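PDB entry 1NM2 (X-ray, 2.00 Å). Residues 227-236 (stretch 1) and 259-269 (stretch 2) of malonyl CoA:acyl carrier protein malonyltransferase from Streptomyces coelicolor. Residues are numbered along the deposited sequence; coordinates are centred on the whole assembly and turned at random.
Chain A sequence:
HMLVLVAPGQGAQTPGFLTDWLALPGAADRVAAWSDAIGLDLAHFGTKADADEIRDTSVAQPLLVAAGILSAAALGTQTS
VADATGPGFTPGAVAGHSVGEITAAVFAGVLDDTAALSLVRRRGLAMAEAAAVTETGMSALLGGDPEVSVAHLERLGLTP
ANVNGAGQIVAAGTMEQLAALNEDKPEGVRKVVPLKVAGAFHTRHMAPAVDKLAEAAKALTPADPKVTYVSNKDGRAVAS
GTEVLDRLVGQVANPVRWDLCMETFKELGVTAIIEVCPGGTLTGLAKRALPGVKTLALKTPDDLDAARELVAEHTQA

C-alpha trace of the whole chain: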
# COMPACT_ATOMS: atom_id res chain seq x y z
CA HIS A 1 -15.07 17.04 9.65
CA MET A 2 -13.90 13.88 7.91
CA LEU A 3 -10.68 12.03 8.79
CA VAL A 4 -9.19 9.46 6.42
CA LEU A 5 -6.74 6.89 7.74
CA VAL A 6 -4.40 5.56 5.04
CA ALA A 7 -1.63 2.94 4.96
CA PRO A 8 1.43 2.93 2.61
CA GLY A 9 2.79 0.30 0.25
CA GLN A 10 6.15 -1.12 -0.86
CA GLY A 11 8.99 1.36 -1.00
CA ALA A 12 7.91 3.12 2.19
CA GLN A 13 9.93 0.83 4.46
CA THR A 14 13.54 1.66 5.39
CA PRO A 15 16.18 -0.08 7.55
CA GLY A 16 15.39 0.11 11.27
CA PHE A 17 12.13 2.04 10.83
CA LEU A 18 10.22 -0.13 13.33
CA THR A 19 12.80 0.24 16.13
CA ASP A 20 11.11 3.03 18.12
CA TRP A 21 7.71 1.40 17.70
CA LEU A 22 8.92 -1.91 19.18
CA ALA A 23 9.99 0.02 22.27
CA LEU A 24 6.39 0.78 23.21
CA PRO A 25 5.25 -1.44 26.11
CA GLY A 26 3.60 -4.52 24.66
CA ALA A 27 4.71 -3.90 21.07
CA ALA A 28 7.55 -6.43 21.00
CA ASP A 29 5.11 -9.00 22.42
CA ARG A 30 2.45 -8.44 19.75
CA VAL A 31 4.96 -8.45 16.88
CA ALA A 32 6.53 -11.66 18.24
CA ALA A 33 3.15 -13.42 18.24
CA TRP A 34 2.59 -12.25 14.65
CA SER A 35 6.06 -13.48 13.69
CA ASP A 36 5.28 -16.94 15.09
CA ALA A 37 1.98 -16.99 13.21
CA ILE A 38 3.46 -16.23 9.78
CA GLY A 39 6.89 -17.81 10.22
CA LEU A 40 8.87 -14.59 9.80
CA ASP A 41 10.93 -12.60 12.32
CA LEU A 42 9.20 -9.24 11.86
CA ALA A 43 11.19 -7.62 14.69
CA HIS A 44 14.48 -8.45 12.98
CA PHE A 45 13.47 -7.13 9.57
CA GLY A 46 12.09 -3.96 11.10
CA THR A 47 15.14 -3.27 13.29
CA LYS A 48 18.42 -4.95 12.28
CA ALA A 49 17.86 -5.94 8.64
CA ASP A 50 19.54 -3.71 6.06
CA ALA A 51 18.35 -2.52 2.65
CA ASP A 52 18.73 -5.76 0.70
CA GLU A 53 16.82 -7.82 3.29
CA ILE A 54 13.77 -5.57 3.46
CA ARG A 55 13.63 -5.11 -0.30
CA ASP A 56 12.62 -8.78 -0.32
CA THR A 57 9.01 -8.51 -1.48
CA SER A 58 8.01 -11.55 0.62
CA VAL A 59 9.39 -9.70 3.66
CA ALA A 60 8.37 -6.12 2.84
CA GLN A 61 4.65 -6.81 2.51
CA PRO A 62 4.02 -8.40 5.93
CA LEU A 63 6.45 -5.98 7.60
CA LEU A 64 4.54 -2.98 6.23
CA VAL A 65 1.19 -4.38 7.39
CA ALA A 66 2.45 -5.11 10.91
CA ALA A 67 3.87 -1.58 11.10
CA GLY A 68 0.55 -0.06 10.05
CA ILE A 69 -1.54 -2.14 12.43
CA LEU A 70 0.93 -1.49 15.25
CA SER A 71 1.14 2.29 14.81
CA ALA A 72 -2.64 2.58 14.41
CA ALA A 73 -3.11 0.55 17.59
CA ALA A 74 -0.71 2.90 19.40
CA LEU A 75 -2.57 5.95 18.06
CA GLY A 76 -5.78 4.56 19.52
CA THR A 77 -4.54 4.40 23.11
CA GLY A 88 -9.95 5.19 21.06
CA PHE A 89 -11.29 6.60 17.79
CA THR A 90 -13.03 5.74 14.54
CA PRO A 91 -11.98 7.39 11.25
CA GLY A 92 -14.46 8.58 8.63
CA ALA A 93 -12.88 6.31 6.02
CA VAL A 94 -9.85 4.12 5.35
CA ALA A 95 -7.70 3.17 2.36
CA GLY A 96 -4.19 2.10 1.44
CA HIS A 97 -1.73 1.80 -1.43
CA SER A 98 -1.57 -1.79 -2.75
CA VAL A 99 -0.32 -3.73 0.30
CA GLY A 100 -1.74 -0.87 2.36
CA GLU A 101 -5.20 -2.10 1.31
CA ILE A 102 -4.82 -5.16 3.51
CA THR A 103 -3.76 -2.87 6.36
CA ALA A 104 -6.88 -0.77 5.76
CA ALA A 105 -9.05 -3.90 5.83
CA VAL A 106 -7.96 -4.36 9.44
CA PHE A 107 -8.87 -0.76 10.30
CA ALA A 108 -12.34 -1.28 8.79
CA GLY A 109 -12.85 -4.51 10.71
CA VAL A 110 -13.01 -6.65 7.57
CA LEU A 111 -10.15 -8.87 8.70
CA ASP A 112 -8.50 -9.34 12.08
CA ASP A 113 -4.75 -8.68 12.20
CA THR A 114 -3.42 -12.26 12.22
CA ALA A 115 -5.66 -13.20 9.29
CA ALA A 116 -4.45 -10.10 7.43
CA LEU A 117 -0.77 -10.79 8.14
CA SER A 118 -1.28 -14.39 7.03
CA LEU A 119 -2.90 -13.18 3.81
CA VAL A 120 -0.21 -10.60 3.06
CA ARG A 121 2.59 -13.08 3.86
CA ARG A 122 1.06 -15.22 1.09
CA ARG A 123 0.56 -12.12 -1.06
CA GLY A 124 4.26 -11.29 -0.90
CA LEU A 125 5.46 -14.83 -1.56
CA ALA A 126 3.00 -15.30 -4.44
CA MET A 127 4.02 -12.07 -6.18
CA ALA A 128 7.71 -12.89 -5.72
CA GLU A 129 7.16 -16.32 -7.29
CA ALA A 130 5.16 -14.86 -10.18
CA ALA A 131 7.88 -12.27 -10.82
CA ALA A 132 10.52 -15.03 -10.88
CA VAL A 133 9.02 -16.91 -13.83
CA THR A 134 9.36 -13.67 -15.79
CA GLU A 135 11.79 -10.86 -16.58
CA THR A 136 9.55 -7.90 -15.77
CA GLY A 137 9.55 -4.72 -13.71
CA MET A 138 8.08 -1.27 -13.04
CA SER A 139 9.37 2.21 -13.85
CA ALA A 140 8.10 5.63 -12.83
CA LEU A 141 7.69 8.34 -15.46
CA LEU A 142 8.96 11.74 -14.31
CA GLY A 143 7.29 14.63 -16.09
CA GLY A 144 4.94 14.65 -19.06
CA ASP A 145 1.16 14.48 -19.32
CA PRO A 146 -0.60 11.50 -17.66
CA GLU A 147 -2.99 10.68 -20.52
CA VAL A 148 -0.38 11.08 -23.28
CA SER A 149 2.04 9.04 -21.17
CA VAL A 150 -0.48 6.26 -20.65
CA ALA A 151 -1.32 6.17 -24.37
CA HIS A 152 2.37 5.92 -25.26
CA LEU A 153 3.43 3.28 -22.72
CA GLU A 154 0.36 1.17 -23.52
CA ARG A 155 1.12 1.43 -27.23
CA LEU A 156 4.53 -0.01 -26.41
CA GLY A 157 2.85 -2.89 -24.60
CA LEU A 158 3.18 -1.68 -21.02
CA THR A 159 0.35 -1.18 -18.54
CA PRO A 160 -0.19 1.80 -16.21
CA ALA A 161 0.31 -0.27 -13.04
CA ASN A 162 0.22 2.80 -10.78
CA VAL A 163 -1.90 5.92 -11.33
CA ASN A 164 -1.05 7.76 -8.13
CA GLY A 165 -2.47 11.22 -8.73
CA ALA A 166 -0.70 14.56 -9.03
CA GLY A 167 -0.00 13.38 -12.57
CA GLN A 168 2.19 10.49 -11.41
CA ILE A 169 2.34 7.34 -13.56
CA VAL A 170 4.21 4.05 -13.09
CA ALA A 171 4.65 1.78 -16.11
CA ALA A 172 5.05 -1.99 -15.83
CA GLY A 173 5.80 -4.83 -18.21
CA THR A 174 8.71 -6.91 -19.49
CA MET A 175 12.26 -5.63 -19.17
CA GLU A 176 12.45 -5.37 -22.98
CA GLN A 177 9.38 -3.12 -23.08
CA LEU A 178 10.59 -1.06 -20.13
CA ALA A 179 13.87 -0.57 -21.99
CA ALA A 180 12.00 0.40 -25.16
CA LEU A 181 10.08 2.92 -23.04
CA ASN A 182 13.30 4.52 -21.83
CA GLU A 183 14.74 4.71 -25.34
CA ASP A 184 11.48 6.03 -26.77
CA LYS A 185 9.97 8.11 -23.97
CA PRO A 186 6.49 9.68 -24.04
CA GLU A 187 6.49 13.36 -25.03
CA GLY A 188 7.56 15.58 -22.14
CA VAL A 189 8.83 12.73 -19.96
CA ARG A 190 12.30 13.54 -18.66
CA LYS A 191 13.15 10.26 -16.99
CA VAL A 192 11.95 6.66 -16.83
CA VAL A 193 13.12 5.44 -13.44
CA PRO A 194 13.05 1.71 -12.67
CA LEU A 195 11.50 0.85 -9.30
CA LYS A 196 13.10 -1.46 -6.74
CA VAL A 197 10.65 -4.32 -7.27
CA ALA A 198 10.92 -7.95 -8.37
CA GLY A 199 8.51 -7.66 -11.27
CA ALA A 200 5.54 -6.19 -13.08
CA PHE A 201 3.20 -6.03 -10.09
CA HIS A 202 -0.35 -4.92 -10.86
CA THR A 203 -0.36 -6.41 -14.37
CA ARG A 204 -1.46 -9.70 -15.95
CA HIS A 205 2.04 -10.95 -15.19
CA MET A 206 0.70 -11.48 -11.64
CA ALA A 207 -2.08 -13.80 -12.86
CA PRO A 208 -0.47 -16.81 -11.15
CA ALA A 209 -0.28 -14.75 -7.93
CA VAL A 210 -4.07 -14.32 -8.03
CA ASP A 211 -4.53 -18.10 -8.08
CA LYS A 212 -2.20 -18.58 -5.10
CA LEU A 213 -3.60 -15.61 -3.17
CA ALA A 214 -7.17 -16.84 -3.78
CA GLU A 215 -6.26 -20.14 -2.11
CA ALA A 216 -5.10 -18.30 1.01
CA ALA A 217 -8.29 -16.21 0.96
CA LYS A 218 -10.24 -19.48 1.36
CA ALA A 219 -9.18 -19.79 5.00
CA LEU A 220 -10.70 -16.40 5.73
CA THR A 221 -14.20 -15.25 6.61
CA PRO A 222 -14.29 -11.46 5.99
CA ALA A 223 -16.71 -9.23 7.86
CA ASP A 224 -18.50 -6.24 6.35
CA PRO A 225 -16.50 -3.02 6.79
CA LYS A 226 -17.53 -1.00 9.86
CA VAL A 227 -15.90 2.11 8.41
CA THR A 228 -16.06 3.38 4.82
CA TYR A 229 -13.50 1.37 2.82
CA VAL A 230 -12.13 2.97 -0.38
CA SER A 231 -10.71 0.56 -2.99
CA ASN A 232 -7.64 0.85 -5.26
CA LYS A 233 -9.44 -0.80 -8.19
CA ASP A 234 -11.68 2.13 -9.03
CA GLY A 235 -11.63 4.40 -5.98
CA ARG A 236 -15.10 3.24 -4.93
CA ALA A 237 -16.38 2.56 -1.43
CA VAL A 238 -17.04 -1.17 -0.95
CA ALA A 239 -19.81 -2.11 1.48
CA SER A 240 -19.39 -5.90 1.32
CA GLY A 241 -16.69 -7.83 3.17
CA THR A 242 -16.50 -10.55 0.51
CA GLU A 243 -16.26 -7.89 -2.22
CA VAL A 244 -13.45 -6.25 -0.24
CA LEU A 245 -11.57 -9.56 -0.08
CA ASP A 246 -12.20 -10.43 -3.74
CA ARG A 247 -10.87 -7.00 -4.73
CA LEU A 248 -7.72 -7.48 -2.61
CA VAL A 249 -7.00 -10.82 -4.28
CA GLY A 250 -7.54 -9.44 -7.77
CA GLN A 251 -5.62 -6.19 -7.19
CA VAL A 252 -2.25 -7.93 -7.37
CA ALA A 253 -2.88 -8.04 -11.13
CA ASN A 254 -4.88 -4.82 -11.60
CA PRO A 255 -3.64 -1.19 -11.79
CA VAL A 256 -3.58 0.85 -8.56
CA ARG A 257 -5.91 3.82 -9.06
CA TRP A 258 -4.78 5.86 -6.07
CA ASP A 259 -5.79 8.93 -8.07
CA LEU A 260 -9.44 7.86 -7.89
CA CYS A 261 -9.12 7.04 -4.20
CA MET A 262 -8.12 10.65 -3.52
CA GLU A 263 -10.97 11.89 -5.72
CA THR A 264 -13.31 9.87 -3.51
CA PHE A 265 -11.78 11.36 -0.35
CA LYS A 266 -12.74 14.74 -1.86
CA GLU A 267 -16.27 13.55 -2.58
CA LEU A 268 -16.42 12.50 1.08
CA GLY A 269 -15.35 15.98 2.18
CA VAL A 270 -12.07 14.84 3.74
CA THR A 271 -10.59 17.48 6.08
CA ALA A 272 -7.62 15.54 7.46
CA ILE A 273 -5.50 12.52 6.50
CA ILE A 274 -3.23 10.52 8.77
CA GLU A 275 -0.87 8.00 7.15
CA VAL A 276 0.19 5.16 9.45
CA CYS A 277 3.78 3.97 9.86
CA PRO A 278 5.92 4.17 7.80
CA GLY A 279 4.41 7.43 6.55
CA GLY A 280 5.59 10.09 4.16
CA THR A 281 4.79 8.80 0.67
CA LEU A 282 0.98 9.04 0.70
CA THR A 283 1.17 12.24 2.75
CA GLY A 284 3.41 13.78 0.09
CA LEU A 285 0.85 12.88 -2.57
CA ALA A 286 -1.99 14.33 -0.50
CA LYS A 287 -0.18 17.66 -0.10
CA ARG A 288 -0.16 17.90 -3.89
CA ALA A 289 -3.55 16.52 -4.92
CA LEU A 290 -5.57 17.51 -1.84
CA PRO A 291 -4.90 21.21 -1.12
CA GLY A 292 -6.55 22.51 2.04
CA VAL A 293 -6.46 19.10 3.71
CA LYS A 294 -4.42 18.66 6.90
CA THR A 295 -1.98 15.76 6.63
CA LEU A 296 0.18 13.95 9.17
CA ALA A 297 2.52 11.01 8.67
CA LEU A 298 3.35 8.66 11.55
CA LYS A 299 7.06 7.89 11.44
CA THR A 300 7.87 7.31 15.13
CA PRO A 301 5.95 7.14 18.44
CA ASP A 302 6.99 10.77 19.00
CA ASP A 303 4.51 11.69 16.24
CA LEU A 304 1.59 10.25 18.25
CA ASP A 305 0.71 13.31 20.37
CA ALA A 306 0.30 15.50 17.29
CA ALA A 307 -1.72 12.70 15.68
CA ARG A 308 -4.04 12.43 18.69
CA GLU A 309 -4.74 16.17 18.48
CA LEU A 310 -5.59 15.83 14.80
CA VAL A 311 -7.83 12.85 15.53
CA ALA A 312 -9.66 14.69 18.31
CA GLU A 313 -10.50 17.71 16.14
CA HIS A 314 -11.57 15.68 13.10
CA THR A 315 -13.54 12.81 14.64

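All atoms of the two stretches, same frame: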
# COMPACT_ATOMS: atom_id res chain seq x y z
N VAL A 227 -16.28 0.75 8.77
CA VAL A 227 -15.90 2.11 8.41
C VAL A 227 -15.81 2.12 6.88
O VAL A 227 -15.48 1.10 6.27
CB VAL A 227 -14.52 2.48 8.99
CG1 VAL A 227 -14.22 3.94 8.72
CG2 VAL A 227 -14.49 2.18 10.48
N THR A 228 -16.11 3.26 6.27
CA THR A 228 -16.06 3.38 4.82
C THR A 228 -14.70 2.91 4.30
O THR A 228 -13.66 3.41 4.71
CB THR A 228 -16.30 4.83 4.37
OG1 THR A 228 -17.57 5.27 4.88
CG2 THR A 228 -16.31 4.92 2.85
N TYR A 229 -14.73 1.93 3.39
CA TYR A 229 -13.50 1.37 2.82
C TYR A 229 -13.39 1.75 1.33
O TYR A 229 -14.21 1.35 0.52
CB TYR A 229 -13.53 -0.16 2.96
CG TYR A 229 -12.29 -0.85 2.45
CD1 TYR A 229 -11.22 -1.13 3.30
CD2 TYR A 229 -12.18 -1.20 1.10
CE1 TYR A 229 -10.07 -1.74 2.82
CE2 TYR A 229 -11.03 -1.81 0.62
CZ TYR A 229 -9.98 -2.07 1.48
OH TYR A 229 -8.83 -2.65 0.98
N VAL A 230 -12.35 2.52 1.00
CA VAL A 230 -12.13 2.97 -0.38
C VAL A 230 -11.13 2.05 -1.07
O VAL A 230 -10.02 1.86 -0.59
CB VAL A 230 -11.59 4.42 -0.40
CG1 VAL A 230 -11.40 4.89 -1.84
CG2 VAL A 230 -12.57 5.34 0.32
N SER A 231 -11.53 1.51 -2.23
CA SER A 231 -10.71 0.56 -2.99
C SER A 231 -9.84 1.08 -4.14
O SER A 231 -10.26 1.94 -4.92
CB SER A 231 -11.63 -0.56 -3.51
OG SER A 231 -10.98 -1.38 -4.47
N ASN A 232 -8.64 0.51 -4.23
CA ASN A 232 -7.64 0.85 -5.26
C ASN A 232 -8.10 0.58 -6.69
O ASN A 232 -7.64 1.23 -7.63
CB ASN A 232 -6.36 0.03 -5.05
CG ASN A 232 -5.48 0.58 -3.96
OD1 ASN A 232 -4.40 0.05 -3.72
ND2 ASN A 232 -5.93 1.64 -3.30
N LYS A 233 -8.96 -0.42 -6.86
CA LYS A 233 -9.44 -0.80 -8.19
C LYS A 233 -10.05 0.35 -8.99
O LYS A 233 -9.69 0.58 -10.14
CB LYS A 233 -10.46 -1.93 -8.07
CG LYS A 233 -11.29 -2.20 -9.32
CD LYS A 233 -10.86 -3.48 -10.01
CE LYS A 233 -11.91 -3.96 -11.01
NZ LYS A 233 -12.20 -2.95 -12.06
N ASP A 234 -10.97 1.06 -8.36
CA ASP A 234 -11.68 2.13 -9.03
C ASP A 234 -12.01 3.30 -8.10
O ASP A 234 -12.84 4.14 -8.43
CB ASP A 234 -12.97 1.55 -9.59
CG ASP A 234 -13.78 0.83 -8.54
OD1 ASP A 234 -14.73 0.11 -8.90
OD2 ASP A 234 -13.47 0.98 -7.33
N GLY A 235 -11.38 3.33 -6.93
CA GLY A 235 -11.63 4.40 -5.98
C GLY A 235 -13.03 4.41 -5.37
O GLY A 235 -13.45 5.41 -4.78
N ARG A 236 -13.75 3.30 -5.49
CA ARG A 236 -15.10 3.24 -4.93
C ARG A 236 -15.14 2.69 -3.50
O ARG A 236 -14.24 1.98 -3.07
CB ARG A 236 -16.01 2.39 -5.81
CG ARG A 236 -16.28 2.99 -7.19
CD ARG A 236 -17.29 2.14 -7.95
NE ARG A 236 -17.54 2.68 -9.29
CZ ARG A 236 -18.43 2.17 -10.14
NH1 ARG A 236 -19.16 1.12 -9.80
NH2 ARG A 236 -18.59 2.72 -11.34
N ASP A 259 -5.26 7.64 -7.65
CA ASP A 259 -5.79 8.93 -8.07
C ASP A 259 -7.29 8.99 -7.77
O ASP A 259 -7.79 9.98 -7.23
CB ASP A 259 -5.56 9.14 -9.58
CG ASP A 259 -6.26 8.09 -10.44
OD1 ASP A 259 -6.85 8.48 -11.47
OD2 ASP A 259 -6.22 6.89 -10.09
N LEU A 260 -8.00 7.92 -8.12
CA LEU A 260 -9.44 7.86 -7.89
C LEU A 260 -9.77 7.76 -6.41
O LEU A 260 -10.83 8.20 -5.97
CB LEU A 260 -10.03 6.67 -8.65
CG LEU A 260 -9.90 6.81 -10.17
CD1 LEU A 260 -10.49 5.59 -10.86
CD2 LEU A 260 -10.60 8.08 -10.61
N CYS A 261 -8.88 7.15 -5.63
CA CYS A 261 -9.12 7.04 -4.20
C CYS A 261 -9.12 8.44 -3.60
O CYS A 261 -9.97 8.77 -2.77
CB CYS A 261 -8.04 6.17 -3.55
SG CYS A 261 -8.17 4.41 -3.98
N MET A 262 -8.19 9.29 -4.03
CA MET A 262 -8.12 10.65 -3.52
C MET A 262 -9.32 11.47 -3.99
O MET A 262 -9.80 12.33 -3.26
CB MET A 262 -6.80 11.34 -3.93
CG MET A 262 -5.56 10.79 -3.19
SD MET A 262 -4.06 11.80 -3.33
CE MET A 262 -3.61 11.50 -5.04
N GLU A 263 -9.80 11.20 -5.20
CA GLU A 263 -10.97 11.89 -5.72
C GLU A 263 -12.16 11.56 -4.82
O GLU A 263 -13.00 12.41 -4.53
CB GLU A 263 -11.28 11.44 -7.16
CG GLU A 263 -10.31 11.94 -8.21
CD GLU A 263 -10.30 13.46 -8.31
OE1 GLU A 263 -11.39 14.06 -8.35
OE2 GLU A 263 -9.19 14.04 -8.34
N THR A 264 -12.23 10.31 -4.39
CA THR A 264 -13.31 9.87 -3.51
C THR A 264 -13.20 10.53 -2.14
O THR A 264 -14.21 10.89 -1.53
CB THR A 264 -13.30 8.33 -3.39
OG1 THR A 264 -13.77 7.77 -4.62
CG2 THR A 264 -14.19 7.86 -2.25
N PHE A 265 -11.97 10.70 -1.65
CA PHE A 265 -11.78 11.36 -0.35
C PHE A 265 -12.39 12.77 -0.46
O PHE A 265 -13.02 13.26 0.48
CB PHE A 265 -10.28 11.47 -0.00
CG PHE A 265 -9.56 10.15 0.16
CD1 PHE A 265 -8.17 10.10 0.11
CD2 PHE A 265 -10.26 8.96 0.35
CE1 PHE A 265 -7.48 8.89 0.24
CE2 PHE A 265 -9.58 7.74 0.47
CZ PHE A 265 -8.19 7.71 0.42
N LYS A 266 -12.20 13.40 -1.61
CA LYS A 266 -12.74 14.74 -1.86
C LYS A 266 -14.26 14.68 -1.80
O LYS A 266 -14.91 15.48 -1.13
CB LYS A 266 -12.32 15.25 -3.23
CG LYS A 266 -10.82 15.39 -3.46
CD LYS A 266 -10.58 16.00 -4.83
CE LYS A 266 -9.13 15.90 -5.26
NZ LYS A 266 -8.96 16.32 -6.68
N GLU A 267 -14.83 13.73 -2.54
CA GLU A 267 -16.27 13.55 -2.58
C GLU A 267 -16.83 13.32 -1.18
O GLU A 267 -17.98 13.64 -0.90
CB GLU A 267 -16.64 12.37 -3.50
CG GLU A 267 -16.26 12.59 -4.96
CD GLU A 267 -16.64 11.41 -5.85
OE1 GLU A 267 -16.08 10.31 -5.67
OE2 GLU A 267 -17.51 11.59 -6.74
N LEU A 268 -16.00 12.76 -0.30
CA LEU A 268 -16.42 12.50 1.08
C LEU A 268 -16.19 13.72 1.97
O LEU A 268 -16.53 13.70 3.15
CB LEU A 268 -15.65 11.30 1.65
CG LEU A 268 -15.85 9.89 1.07
CD1 LEU A 268 -14.88 8.93 1.75
CD2 LEU A 268 -17.29 9.42 1.28
N GLY A 269 -15.61 14.77 1.41
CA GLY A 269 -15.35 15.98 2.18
C GLY A 269 -14.22 15.86 3.18
O GLY A 269 -14.24 16.50 4.23

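Residues 259-267 are helical, continuing a helix that begins earlier in the chain, and the helix closes in a Schellman motif: G269 takes a positive phi of 73°, a conformation glycine adopts readily, and its N bonds to K266 O at 2.7 Å. The other stretch is mostly extended to S231 and then turns back on itself. S231 N donates to R236 O (2.9 Å), and a weak bond joins G235 N to S231 O (2.7 Å), so the turn is pinned by its own backbone. D234 reinforces it, its OD2 accepting from R236 N at 3.0 Å.

This turn brings G235 against the helix, its CA 4.1 Å from the CA of C261. Glycine suits the site twice over. Its phi of 68° is one that residues with a side chain tend to avoid, and an ideal CB on G235 would point toward the helix, 2.6 Å from L260 CB, a clash. G235 CA instead lies 3.9 Å from L260 CB. One helical turn beyond L260, T264 OG1 donates to G235 O at 2.4 Å, a very short hydrogen bond; a small hydroxyl side chain directed toward the turn can reach that carbonyl.

Next to this polar link lies an apolar patch centred on V230. V230 CG1 lies 3.9 Å from C261 SG, and V230 CG2 comes closest to F265 CE2 (3.8 Å, at the edge of the ring) and T264 CG2 (3.9 Å), although both methyls lie near F265 and T264. A compact branched valine, its CA-to-CB bond pointing toward the helix, suits this close apolar packing. L268 extends the patch more loosely, its CD1 4.4 Å from T228 CG2.

C261, buried, serves both kinds of neighbour. C261 SG packs against V230 and also accepts a weak hydrogen bond from N232 ND2 (3.6 Å, 144°). The N232 CA-to-CB bond points away from the helix, yet its amide end comes nearer.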